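Side-chain contacts in periplasmic beta-glucosidase (Pseudomonas aeruginosa, PDB 6R5T), which probably hydrolyses terminal, non-reducing beta-D-glucosyl residues from beta-D-glucosides in the periplasm, releasing beta-D-glucose, as a member of glycoside hydrolase family 3: residues S9-M14 with D309-C314; R276-A281 with D290-W295; P340-D343 with S348-H351; Q353-V358 with G542-N547; W527-A532 with P606-G611. The protein carries 1 engineered substitution. All blocks are in the same frame, centred on the assembly; numbering follows the deposited sequence. Where two conformers were deposited one is given.

Contact 1: S9-M14 with D309-C314; sequences SLMARM and DIDRAC
Met-11 reaches across to the backbone of Asp-311 and the side chain of Cys-314, and of its side-chain atoms only the terminal methyl, CE, comes within 4.2 Å of the other segment. CB already points at helix 307-323, and chi1 of -74° sets CG beside the backbone N, carrying the chain on outward. CB, CG and SD then run nearly straight (chi2 -173°) and bridge the gap between backbones whose nearest CA atoms, those of Met-11 and Asp-311, are 8.1 Å apart. A bend at chi3, 65°, turns CE aside at the last bond. There it sits 3.4 Å from Asp-311 O and 3.8 Å from Asp-311 CA, with Cys-314 CB at 4.0 Å. Farther along helix 307-323 the Met-11 side chain also touches Arg-315 and Leu-318.

The helices joined in this way come from the two ends of the TIM-barrel domain: helix 2-12 precedes the first barrel strand, 24-26, and helix 307-323 follows the last, 286-287. A second thioether reinforces the join from the turn beyond helix 2-12, where Met-14 N bonds to Met-11 O at 3.1 Å. Met-14 is likewise bent at its last torsion, and its CE packs 3.8 Å from Cys-314 SG, putting a methyl against a sulfur. Of the Asp-311 carboxylate, OD1 comes 4.0 Å from Met-11 CE, while its polar partners are Lys-19, in a salt bridge, and Gln-307, in a hydrogen bond from NE2.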
# COMPACT_ATOMS: atom_id res chain seq x y z
N SER A 9 -9.60 48.22 12.33
CA SER A 9 -9.19 49.34 13.22
C SER A 9 -8.03 48.83 14.07
O SER A 9 -7.01 49.53 14.21
CB SER A 9 -10.33 49.85 14.06
OG SER A 9 -9.88 50.71 15.12
N LEU A 10 -8.16 47.62 14.63
CA LEU A 10 -7.06 47.07 15.45
C LEU A 10 -5.80 46.88 14.61
O LEU A 10 -4.69 47.27 15.05
CB LEU A 10 -7.49 45.77 16.13
CG LEU A 10 -6.41 45.11 16.99
CD1 LEU A 10 -5.86 46.04 18.04
CD2 LEU A 10 -7.05 43.94 17.71
N MET A 11 -5.91 46.29 13.41
CA MET A 11 -4.70 46.05 12.58
C MET A 11 -4.04 47.37 12.13
O MET A 11 -2.84 47.34 11.98
CB MET A 11 -5.06 45.19 11.38
CG MET A 11 -5.27 43.79 11.88
SD MET A 11 -5.52 42.61 10.58
CE MET A 11 -3.94 42.63 9.75
N ALA A 12 -4.81 48.44 11.97
CA ALA A 12 -4.25 49.76 11.60
C ALA A 12 -3.38 50.29 12.74
O ALA A 12 -2.59 51.20 12.49
CB ALA A 12 -5.36 50.76 11.23
N ARG A 13 -3.52 49.77 13.95
CA ARG A 13 -2.72 50.22 15.11
C ARG A 13 -1.41 49.43 15.23
O ARG A 13 -0.54 49.78 16.06
CB ARG A 13 -3.52 50.04 16.41
CG ARG A 13 -4.88 50.71 16.43
CD ARG A 13 -5.59 50.52 17.77
NE ARG A 13 -4.79 51.16 18.77
CZ ARG A 13 -5.01 51.18 20.07
NH1 ARG A 13 -6.08 50.58 20.56
NH2 ARG A 13 -4.15 51.79 20.86
N MET A 14 -1.31 48.28 14.54
CA MET A 14 -0.28 47.28 14.86
C MET A 14 0.96 47.47 14.00
O MET A 14 0.86 47.62 12.79
CB MET A 14 -0.84 45.86 14.69
CG MET A 14 -1.89 45.58 15.70
SD MET A 14 -2.79 44.02 15.31
CE MET A 14 -1.53 42.85 15.83
N ASP A 309 0.71 39.01 2.92
CA ASP A 309 0.91 37.64 3.50
C ASP A 309 0.84 37.75 5.04
O ASP A 309 0.10 36.98 5.72
CB ASP A 309 2.25 37.05 3.06
CG ASP A 309 2.35 36.77 1.58
OD1 ASP A 309 1.35 36.23 1.06
OD2 ASP A 309 3.43 37.08 0.96
N ILE A 310 1.53 38.73 5.64
CA ILE A 310 1.48 38.96 7.11
C ILE A 310 0.06 39.39 7.49
O ILE A 310 -0.47 38.92 8.50
CB ILE A 310 2.50 40.05 7.51
CG1 ILE A 310 3.92 39.67 7.10
CG2 ILE A 310 2.38 40.39 8.98
CD1 ILE A 310 4.51 38.59 7.95
N ASP A 311 -0.51 40.30 6.71
CA ASP A 311 -1.83 40.85 7.07
C ASP A 311 -2.89 39.74 7.06
O ASP A 311 -3.80 39.79 7.92
CB ASP A 311 -2.23 42.01 6.17
CG ASP A 311 -1.44 43.28 6.44
OD1 ASP A 311 -0.74 43.34 7.47
OD2 ASP A 311 -1.54 44.21 5.59
N ARG A 312 -2.83 38.83 6.09
CA ARG A 312 -3.84 37.75 5.94
C ARG A 312 -3.77 36.89 7.19
O ARG A 312 -4.82 36.63 7.79
CB ARG A 312 -3.51 36.90 4.72
CG ARG A 312 -4.45 35.72 4.50
CD ARG A 312 -3.73 34.64 3.70
NE ARG A 312 -2.94 33.81 4.64
CZ ARG A 312 -1.67 33.47 4.48
NH1 ARG A 312 -0.99 33.89 3.40
NH2 ARG A 312 -1.08 32.71 5.39
N ALA A 313 -2.56 36.53 7.57
CA ALA A 313 -2.27 35.59 8.67
C ALA A 313 -2.75 36.21 9.98
O ALA A 313 -3.47 35.59 10.77
CB ALA A 313 -0.82 35.22 8.67
N CYS A 314 -2.38 37.48 10.21
CA CYS A 314 -2.77 38.20 11.43
C CYS A 314 -4.29 38.38 11.51
O CYS A 314 -4.87 38.13 12.56
CB CYS A 314 -2.05 39.54 11.44
SG CYS A 314 -2.41 40.46 12.95

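Contact 2: R276-A281 with D290-W295; sequences RLAIQA and DLYSTW
Tyr-292 directs its phenol end at Ala-278 and Ile-279, two consecutive residues of helix 271-281, and its ring meets them differently, one at the edge and one obliquely. Its CG stands beside the backbone N (chi1 -83°); although the CB bond itself does not aim at the other helix, the ring's far end closes the gap. Ala-278 CB comes in at the ring edge, close to the ring plane, 3.5 Å from Tyr-292 OH and 4.1 Å from Tyr-292 CE1. The Ile-279 side chain runs at a slant to the tyrosine, with its CB 4.0 Å from Tyr-292 CZ. The isoleucine therefore approaches through its branch point, while CG1 extends anti to the backbone N (chi1 -161°).

Helices 271-281 and 291-301 flank strand 286-287, the last strand of the TIM barrel, so the tyrosine ties together the helices immediately before and after that strand. Val-259 of helix 258-261 touches both Ala-278 and Tyr-292, and Leu-23 also touches Tyr-292, adding to a buried, largely apolar setting.

The one polar side-chain atom in the contact is the phenol oxygen. Ile-279 N lies 3.3 Å from Tyr-292 OH, but the angle is too poor for a hydrogen bond; the hydroxyl is instead bonded to Val-283 O, in the connection leading to the strand. The contact with helix 271-281 is thus van der Waals in kind, and the buried hydroxyl gains its polar partner from the backbone of the intervening chain, which probably helps to fix where the ring end lies.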
# COMPACT_ATOMS: atom_id res chain seq x y z
N ARG A 276 9.20 31.27 4.16
CA ARG A 276 8.59 31.90 2.96
C ARG A 276 7.55 30.93 2.34
O ARG A 276 6.41 31.33 2.08
CB ARG A 276 9.66 32.28 1.94
CG ARG A 276 9.02 32.91 0.72
CD ARG A 276 9.90 33.20 -0.47
NE ARG A 276 11.01 32.26 -0.58
CZ ARG A 276 10.98 31.11 -1.26
NH1 ARG A 276 9.89 30.73 -1.91
NH2 ARG A 276 12.06 30.35 -1.25
N LEU A 277 7.95 29.67 2.20
CA LEU A 277 7.06 28.67 1.57
C LEU A 277 5.78 28.52 2.40
O LEU A 277 4.71 28.50 1.82
CB LEU A 277 7.78 27.34 1.43
CG LEU A 277 8.90 27.30 0.42
CD1 LEU A 277 9.65 25.98 0.49
CD2 LEU A 277 8.38 27.56 -0.98
N ALA A 278 5.89 28.40 3.71
CA ALA A 278 4.71 28.15 4.57
C ALA A 278 3.75 29.35 4.55
O ALA A 278 2.57 29.18 4.35
CB ALA A 278 5.17 27.84 5.96
N ILE A 279 4.24 30.57 4.73
CA ILE A 279 3.30 31.71 4.84
C ILE A 279 2.66 31.96 3.47
O ILE A 279 1.45 32.22 3.43
CB ILE A 279 3.95 32.97 5.46
CG1 ILE A 279 2.80 33.87 5.94
CG2 ILE A 279 4.93 33.62 4.49
CD1 ILE A 279 3.13 34.95 6.91
N GLN A 280 3.40 31.81 2.38
CA GLN A 280 2.83 32.08 1.04
C GLN A 280 1.88 30.94 0.63
O GLN A 280 0.91 31.21 -0.13
CB GLN A 280 3.93 32.37 0.04
CG GLN A 280 4.66 33.66 0.40
CD GLN A 280 5.24 34.36 -0.80
OE1 GLN A 280 4.93 35.55 -1.04
NE2 GLN A 280 6.08 33.64 -1.53
N ALA A 281 2.08 29.74 1.14
CA ALA A 281 1.16 28.63 0.85
C ALA A 281 -0.19 28.83 1.51
O ALA A 281 -1.20 28.42 0.92
CB ALA A 281 1.79 27.32 1.24
N ASP A 290 9.12 28.70 16.03
CA ASP A 290 9.42 30.15 16.03
C ASP A 290 10.05 30.63 14.74
O ASP A 290 10.57 31.74 14.73
CB ASP A 290 10.30 30.50 17.23
CG ASP A 290 9.53 30.48 18.53
OD1 ASP A 290 8.29 30.42 18.51
OD2 ASP A 290 10.20 30.49 19.57
N LEU A 291 9.91 29.90 13.64
CA LEU A 291 10.52 30.37 12.38
C LEU A 291 9.84 31.66 11.93
O LEU A 291 10.54 32.51 11.39
CB LEU A 291 10.42 29.28 11.30
CG LEU A 291 11.68 28.45 11.15
CD1 LEU A 291 12.02 27.75 12.43
CD2 LEU A 291 11.54 27.43 10.03
N TYR A 292 8.53 31.81 12.12
CA TYR A 292 7.84 33.02 11.63
C TYR A 292 8.42 34.26 12.33
O TYR A 292 8.71 35.26 11.66
CB TYR A 292 6.33 32.96 11.83
CG TYR A 292 5.55 32.21 10.77
CD1 TYR A 292 6.15 31.24 9.98
CD2 TYR A 292 4.20 32.42 10.62
CE1 TYR A 292 5.43 30.58 9.00
CE2 TYR A 292 3.46 31.76 9.65
CZ TYR A 292 4.09 30.86 8.82
OH TYR A 292 3.38 30.19 7.87
N SER A 293 8.52 34.22 13.65
CA SER A 293 9.06 35.38 14.40
C SER A 293 10.51 35.63 14.02
O SER A 293 10.94 36.79 14.03
CB SER A 293 8.92 35.14 15.86
OG SER A 293 7.55 35.17 16.24
N THR A 294 11.28 34.60 13.71
CA THR A 294 12.73 34.73 13.40
C THR A 294 12.91 35.32 12.00
O THR A 294 13.83 36.11 11.78
CB THR A 294 13.44 33.38 13.53
OG1 THR A 294 13.21 32.86 14.84
CG2 THR A 294 14.91 33.46 13.19
N TRP A 295 12.08 34.94 11.02
CA TRP A 295 12.40 35.19 9.60
C TRP A 295 11.42 36.10 8.89
O TRP A 295 11.80 36.63 7.84
CB TRP A 295 12.54 33.87 8.82
CG TRP A 295 13.70 33.11 9.33
CD1 TRP A 295 13.66 32.01 10.11
CD2 TRP A 295 15.09 33.41 9.13
NE1 TRP A 295 14.92 31.56 10.35
CE2 TRP A 295 15.82 32.40 9.79
CE3 TRP A 295 15.80 34.40 8.44
CZ2 TRP A 295 17.22 32.37 9.82
CZ3 TRP A 295 17.19 34.35 8.46
CH2 TRP A 295 17.88 33.36 9.14

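Contact 3: P340-D343 with S348-H351; sequences PPFD and SRLH
Phe-342 lies on an extended backbone (phi/psi -151/167°) that continues two prolines, whereas Arg-349 belongs to a short 3-10 turn. Both sit in the linker between helix 307-323 of the TIM barrel and helix 352-362, and the nearest CA atoms, those of Asp-343 and Arg-349, are 8.9 Å apart. The phenylalanine puts CG between its backbone N and carbonyl carbon, and its ring leans against the arginine, whose guanidinium is turned at the ring by a bend at chi3 (78°). Ring and guanidinium are not parallel: their planes differ by 57° and the side chains cross at about a right angle. Phe-342 CE2 stands over the middle of the guanidinium face, 3.5 Å from Arg-349 CZ and 3.7 Å from Arg-349 NE. One ring corner thus rests on the flat cation in an exposed surface contact.

What fixes the guanidinium lies mainly beside this pair: NH1 forms a salt bridge with Asp-117 and a hydrogen bond to Thr-344 O, in the connection between the segments. The arginine thereby attaches the linker to the barrel side of the protein, next to helix 100-116. Nearer its backbone, Arg-349 CD packs 3.5 Å from Asp-343 O.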
# COMPACT_ATOMS: atom_id res chain seq x y z
N PRO A 340 -13.39 31.19 44.47
CA PRO A 340 -12.48 30.47 45.37
C PRO A 340 -11.69 29.48 44.54
O PRO A 340 -12.16 29.05 43.48
CB PRO A 340 -13.38 29.79 46.39
CG PRO A 340 -14.81 29.94 45.84
CD PRO A 340 -14.81 30.91 44.67
N PRO A 341 -10.46 29.10 44.97
CA PRO A 341 -9.68 28.09 44.27
C PRO A 341 -10.43 26.76 44.41
O PRO A 341 -11.31 26.66 45.27
CB PRO A 341 -8.32 28.03 44.98
CG PRO A 341 -8.32 29.25 45.90
CD PRO A 341 -9.77 29.57 46.18
N PHE A 342 -10.12 25.79 43.54
CA PHE A 342 -10.83 24.50 43.53
C PHE A 342 -9.88 23.42 43.02
O PHE A 342 -8.79 23.74 42.49
CB PHE A 342 -12.11 24.58 42.70
CG PHE A 342 -11.89 24.93 41.24
CD1 PHE A 342 -11.72 26.26 40.84
CD2 PHE A 342 -11.80 23.94 40.28
CE1 PHE A 342 -11.50 26.58 39.51
CE2 PHE A 342 -11.57 24.26 38.94
CZ PHE A 342 -11.43 25.58 38.56
N ASP A 343 -10.30 22.17 43.21
CA ASP A 343 -9.52 21.01 42.73
C ASP A 343 -9.94 20.75 41.28
O ASP A 343 -11.12 20.45 41.03
CB ASP A 343 -9.73 19.79 43.64
CG ASP A 343 -9.02 18.53 43.17
OD1 ASP A 343 -8.15 18.63 42.25
OD2 ASP A 343 -9.36 17.46 43.71
N SER A 348 -16.60 15.76 41.44
CA SER A 348 -17.87 16.43 41.09
C SER A 348 -17.74 17.16 39.77
O SER A 348 -18.80 17.56 39.26
CB SER A 348 -18.30 17.42 42.16
OG SER A 348 -17.27 18.37 42.33
N ARG A 349 -16.53 17.30 39.21
CA ARG A 349 -16.38 18.02 37.92
C ARG A 349 -16.34 16.99 36.77
O ARG A 349 -16.27 17.41 35.58
CB ARG A 349 -15.07 18.83 37.94
CG ARG A 349 -15.06 19.90 39.03
CD ARG A 349 -13.87 20.79 38.92
NE ARG A 349 -14.05 21.77 37.86
CZ ARG A 349 -13.21 22.03 36.84
NH1 ARG A 349 -12.12 21.32 36.64
NH2 ARG A 349 -13.48 23.01 36.00
N LEU A 350 -16.37 15.69 37.09
CA LEU A 350 -16.44 14.65 36.02
C LEU A 350 -17.87 14.43 35.55
O LEU A 350 -18.87 14.98 36.13
CB LEU A 350 -15.84 13.36 36.53
CG LEU A 350 -14.36 13.37 36.88
CD1 LEU A 350 -13.97 12.04 37.45
CD2 LEU A 350 -13.47 13.68 35.68
N HIS A 351 -17.99 13.70 34.46
CA HIS A 351 -19.26 13.36 33.81
C HIS A 351 -19.29 11.85 33.61
O HIS A 351 -19.37 11.40 32.43
CB HIS A 351 -19.49 14.16 32.54
CG HIS A 351 -19.63 15.62 32.78
ND1 HIS A 351 -18.54 16.45 32.94
CD2 HIS A 351 -20.74 16.37 32.99
CE1 HIS A 351 -18.97 17.68 33.25
NE2 HIS A 351 -20.32 17.65 33.30

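Contact 4: Q353-V358 with G542-N547; sequences QAAREV and GTEGGN
A helix packed across the start of another makes this contact: Ala-355 and Arg-356 of helix 352-362 lie against Glu-544, the N-cap residue of helix 545-553, and against Asn-547 in its first turn. The latter helix belongs to the C-terminal alpha/beta domain of the family 3 enzyme, and a type I turn, Gly-542 to Gly-545, leads into it. The backbones come close, with Arg-356 CA and Glu-544 CA 5.0 Å apart, and Glu-544 CB fits 3.6 Å from Arg-356 N. Ala-355 CB adds an apolar touch on Glu-544 CG at 3.9 Å.

Arg-356 runs extended from CG to NE, with CG anti to the backbone N (chi1 -175°), and so lays its guanidinium flat on Asn-547. The guanidinium and amide planes are 15° apart and stacked, with Asn-547 CB over the centre of the cation, 3.5 Å from Arg-356 CZ. Arg-356 NH2 is salt-bridged to Asp-551, one helical turn farther on. Glu-544 OE1 is near the cation but well out of its plane, so the charges probably attract without a directed bond; the other oxygen, OE2, pairs with Arg-352. Glu-544 folds back at chi2, and its OE1, lying in the Asn-547 amide plane, takes a nearly straight bond (177°) from Asn-547 ND2 at 2.8 Å, on the syn side but tilted out of the carboxylate plane.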
# COMPACT_ATOMS: atom_id res chain seq x y z
N GLN A 353 -21.60 9.52 34.26
CA GLN A 353 -22.78 8.90 33.65
C GLN A 353 -22.68 9.03 32.13
O GLN A 353 -22.96 8.04 31.44
CB GLN A 353 -24.09 9.55 34.12
CG GLN A 353 -25.28 8.87 33.46
CD GLN A 353 -26.64 9.46 33.76
OE1 GLN A 353 -27.68 8.90 33.38
NE2 GLN A 353 -26.65 10.62 34.41
N ALA A 354 -22.28 10.17 31.59
CA ALA A 354 -22.18 10.33 30.12
C ALA A 354 -21.10 9.38 29.60
O ALA A 354 -21.34 8.72 28.56
CB ALA A 354 -21.86 11.75 29.71
N ALA A 355 -19.97 9.26 30.29
CA ALA A 355 -18.87 8.40 29.77
C ALA A 355 -19.34 6.95 29.74
O ALA A 355 -19.00 6.23 28.80
CB ALA A 355 -17.63 8.53 30.61
N ARG A 356 -20.05 6.51 30.78
CA ARG A 356 -20.49 5.09 30.86
C ARG A 356 -21.52 4.84 29.77
O ARG A 356 -21.44 3.80 29.07
CB ARG A 356 -21.02 4.81 32.28
CG ARG A 356 -21.37 3.35 32.51
CD ARG A 356 -21.68 3.15 33.97
NE ARG A 356 -22.04 1.79 34.29
CZ ARG A 356 -22.07 1.31 35.52
NH1 ARG A 356 -21.71 2.09 36.52
NH2 ARG A 356 -22.44 0.06 35.74
N GLU A 357 -22.50 5.74 29.60
CA GLU A 357 -23.56 5.55 28.56
C GLU A 357 -22.94 5.56 27.16
O GLU A 357 -23.33 4.75 26.33
CB GLU A 357 -24.65 6.60 28.72
CG GLU A 357 -25.43 6.31 30.00
CD GLU A 357 -26.56 7.25 30.37
OE1 GLU A 357 -26.67 8.31 29.78
OE2 GLU A 357 -27.31 6.88 31.32
N VAL A 358 -22.02 6.47 26.90
CA VAL A 358 -21.40 6.56 25.56
C VAL A 358 -20.56 5.30 25.34
O VAL A 358 -20.62 4.71 24.25
CB VAL A 358 -20.58 7.85 25.43
CG1 VAL A 358 -19.63 7.77 24.25
CG2 VAL A 358 -21.49 9.08 25.31
N GLY A 542 -12.30 4.22 27.77
CA GLY A 542 -12.29 5.49 28.52
C GLY A 542 -12.40 5.33 30.02
O GLY A 542 -12.30 4.24 30.58
N THR A 543 -12.65 6.46 30.68
CA THR A 543 -12.66 6.56 32.16
C THR A 543 -13.68 5.58 32.77
O THR A 543 -13.37 5.03 33.83
CB THR A 543 -13.04 7.99 32.53
OG1 THR A 543 -12.00 8.86 32.08
CG2 THR A 543 -13.22 8.17 34.02
N GLU A 544 -14.82 5.37 32.13
CA GLU A 544 -15.85 4.43 32.63
C GLU A 544 -15.80 3.13 31.86
O GLU A 544 -16.76 2.34 31.97
CB GLU A 544 -17.20 5.12 32.55
CG GLU A 544 -17.41 6.11 33.68
CD GLU A 544 -17.56 5.46 35.04
OE1 GLU A 544 -18.33 4.48 35.11
OE2 GLU A 544 -16.88 5.88 36.03
N GLY A 545 -14.70 2.85 31.15
CA GLY A 545 -14.68 1.69 30.27
C GLY A 545 -15.05 0.40 30.98
O GLY A 545 -15.84 -0.38 30.49
N GLY A 546 -14.45 0.14 32.13
CA GLY A 546 -14.66 -1.15 32.80
C GLY A 546 -16.10 -1.30 33.23
O GLY A 546 -16.61 -2.42 33.20
N ASN A 547 -16.77 -0.23 33.62
CA ASN A 547 -18.20 -0.33 34.01
C ASN A 547 -19.08 -0.57 32.78
O ASN A 547 -19.98 -1.44 32.82
CB ASN A 547 -18.67 0.92 34.75
CG ASN A 547 -18.27 0.95 36.21
OD1 ASN A 547 -18.20 -0.10 36.86
ND2 ASN A 547 -18.04 2.18 36.71

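Contact 5: W527-A532 with P606-G611; sequences WEQENA and PLYPFG
Gln-529 sets its amide against the hydroxyl end of Tyr-608, amide and ring planes standing 86° apart. Tyr-608 OH donates to Gln-529 OE1 at 2.6 Å, a short bond. The amide oxygen lies at the ring edge in the ring's plane, while the hydroxyl is tilted 25° from the plane of the amide carbonyl. A bend at chi2 (61°) turns the amide back to the hydroxyl; Gln-529 CB, aimed at this segment from the helix, lies 3.4 Å from Tyr-608 OH. Beside it Leu-607 CD2 touches Gln-529 CB at 4.1 Å. Leu-607 in turn covers the tyrosine, its CG 3.9 Å above the ring of Tyr-608 and over the centre.

Leu-607 and Tyr-608 form a classic beta bulge opposite Phe-567, and both side chains reach helix 526-531. That helix leads to strand 534-537 of the C-terminal domain's mixed sheet, and Ile-535 of the strand touches both Gln-529 and Tyr-608. Backbone and side chain of the glutamine serve different partners, since Gln-529 O accepts from Lys-367. The helix and the bulged segment are therefore joined by a single directed polar bond with an apolar fringe, and the buried phenol is satisfied as a donor.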
# COMPACT_ATOMS: atom_id res chain seq x y z
N TRP A 527 -7.26 -16.92 14.79
CA TRP A 527 -7.21 -18.01 15.81
C TRP A 527 -8.32 -17.76 16.82
O TRP A 527 -9.02 -18.70 17.25
CB TRP A 527 -5.85 -18.08 16.51
CG TRP A 527 -5.78 -19.15 17.55
CD1 TRP A 527 -5.28 -20.42 17.39
CD2 TRP A 527 -6.19 -19.07 18.92
NE1 TRP A 527 -5.38 -21.12 18.56
CE2 TRP A 527 -5.98 -20.34 19.49
CE3 TRP A 527 -6.77 -18.07 19.68
CZ2 TRP A 527 -6.29 -20.59 20.83
CZ3 TRP A 527 -7.10 -18.32 20.99
CH2 TRP A 527 -6.85 -19.58 21.55
N GLU A 528 -8.47 -16.50 17.21
CA GLU A 528 -9.47 -16.12 18.23
C GLU A 528 -10.89 -16.44 17.74
O GLU A 528 -11.72 -16.98 18.49
CB GLU A 528 -9.29 -14.65 18.60
CG GLU A 528 -7.96 -14.35 19.27
CD GLU A 528 -6.73 -14.26 18.37
OE1 GLU A 528 -6.83 -14.34 17.10
OE2 GLU A 528 -5.59 -14.17 18.90
N GLN A 529 -11.18 -16.08 16.49
CA GLN A 529 -12.54 -16.33 15.95
C GLN A 529 -12.81 -17.86 15.91
O GLN A 529 -13.98 -18.27 16.03
CB GLN A 529 -12.67 -15.65 14.58
CG GLN A 529 -14.00 -15.94 13.88
CD GLN A 529 -15.23 -15.48 14.61
OE1 GLN A 529 -15.20 -14.55 15.40
NE2 GLN A 529 -16.34 -16.17 14.35
N GLU A 530 -11.79 -18.68 15.71
CA GLU A 530 -11.97 -20.15 15.66
C GLU A 530 -12.11 -20.71 17.09
O GLU A 530 -12.91 -21.66 17.29
CB GLU A 530 -10.80 -20.75 14.92
CG GLU A 530 -10.94 -22.24 14.66
CD GLU A 530 -12.24 -22.66 13.98
OE1 GLU A 530 -12.73 -23.74 14.35
OE2 GLU A 530 -12.74 -21.94 13.07
N ASN A 531 -11.40 -20.17 18.06
CA ASN A 531 -11.20 -20.87 19.35
C ASN A 531 -11.90 -20.20 20.53
O ASN A 531 -12.22 -20.88 21.53
CB ASN A 531 -9.71 -21.00 19.64
CG ASN A 531 -9.08 -22.00 18.72
OD1 ASN A 531 -9.20 -23.20 18.99
ND2 ASN A 531 -8.46 -21.59 17.62
N ALA A 532 -11.98 -18.86 20.57
CA ALA A 532 -12.62 -18.23 21.74
C ALA A 532 -14.09 -18.60 21.76
O ALA A 532 -14.68 -18.81 20.69
CB ALA A 532 -12.49 -16.73 21.73
N PRO A 606 -12.10 -9.64 4.31
CA PRO A 606 -11.84 -9.35 5.71
C PRO A 606 -12.35 -10.49 6.59
O PRO A 606 -13.30 -11.21 6.21
CB PRO A 606 -12.65 -8.07 5.94
CG PRO A 606 -13.77 -8.19 4.99
CD PRO A 606 -13.17 -8.82 3.73
N LEU A 607 -11.76 -10.63 7.77
CA LEU A 607 -12.33 -11.55 8.78
C LEU A 607 -13.68 -11.00 9.24
O LEU A 607 -14.64 -11.77 9.30
CB LEU A 607 -11.39 -11.69 9.98
CG LEU A 607 -11.91 -12.66 11.03
CD1 LEU A 607 -12.16 -14.06 10.46
CD2 LEU A 607 -10.93 -12.79 12.16
N TYR A 608 -13.75 -9.69 9.50
CA TYR A 608 -15.02 -9.04 9.92
C TYR A 608 -15.18 -7.84 9.00
O TYR A 608 -14.29 -7.00 8.95
CB TYR A 608 -14.99 -8.60 11.37
CG TYR A 608 -14.64 -9.66 12.38
CD1 TYR A 608 -15.50 -10.72 12.65
CD2 TYR A 608 -13.48 -9.58 13.11
CE1 TYR A 608 -15.18 -11.66 13.62
CE2 TYR A 608 -13.15 -10.51 14.07
CZ TYR A 608 -14.01 -11.56 14.33
OH TYR A 608 -13.69 -12.49 15.31
N PRO A 609 -16.29 -7.75 8.27
CA PRO A 609 -16.45 -6.64 7.31
C PRO A 609 -16.95 -5.36 7.99
O PRO A 609 -17.41 -5.33 9.09
CB PRO A 609 -17.52 -7.17 6.38
CG PRO A 609 -18.36 -8.01 7.31
CD PRO A 609 -17.40 -8.69 8.26
N PHE A 610 -16.81 -4.28 7.25
CA PHE A 610 -17.41 -2.98 7.62
C PHE A 610 -18.88 -3.16 7.97
O PHE A 610 -19.61 -3.87 7.24
CB PHE A 610 -17.28 -2.04 6.44
CG PHE A 610 -17.82 -0.67 6.72
CD1 PHE A 610 -17.05 0.31 7.35
CD2 PHE A 610 -19.10 -0.33 6.31
CE1 PHE A 610 -17.56 1.59 7.52
CE2 PHE A 610 -19.60 0.95 6.48
CZ PHE A 610 -18.84 1.90 7.10
N GLY A 611 -19.29 -2.60 9.08
CA GLY A 611 -20.68 -2.65 9.54
C GLY A 611 -21.02 -3.92 10.32
O GLY A 611 -22.19 -4.04 10.72

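Overall arrangement
Along the chain, contact 2 lies between the two halves of contact 1; contact 3 follows, and contacts 4 and 5 interleave. Contacts 1 and 2, centres about 16 Å apart, belong to the TIM barrel and touch directly: Arg-312 NH1 probably bonds to Ile-279 O at 3.0 Å, linking helices 307-323 and 271-281. The linker holding contact 3 runs straight into helix 352-362 of contact 4, about 19 Å away between centres. Contacts 4 and 5, centres about 26 Å apart, both involve the C-terminal domain. Contacts 1 and 5, centres about 57 Å apart, lie on opposite sides of the chain's centre. The set thus samples barrel closure, domain connection and C-terminal domain, away from the glycan pocket.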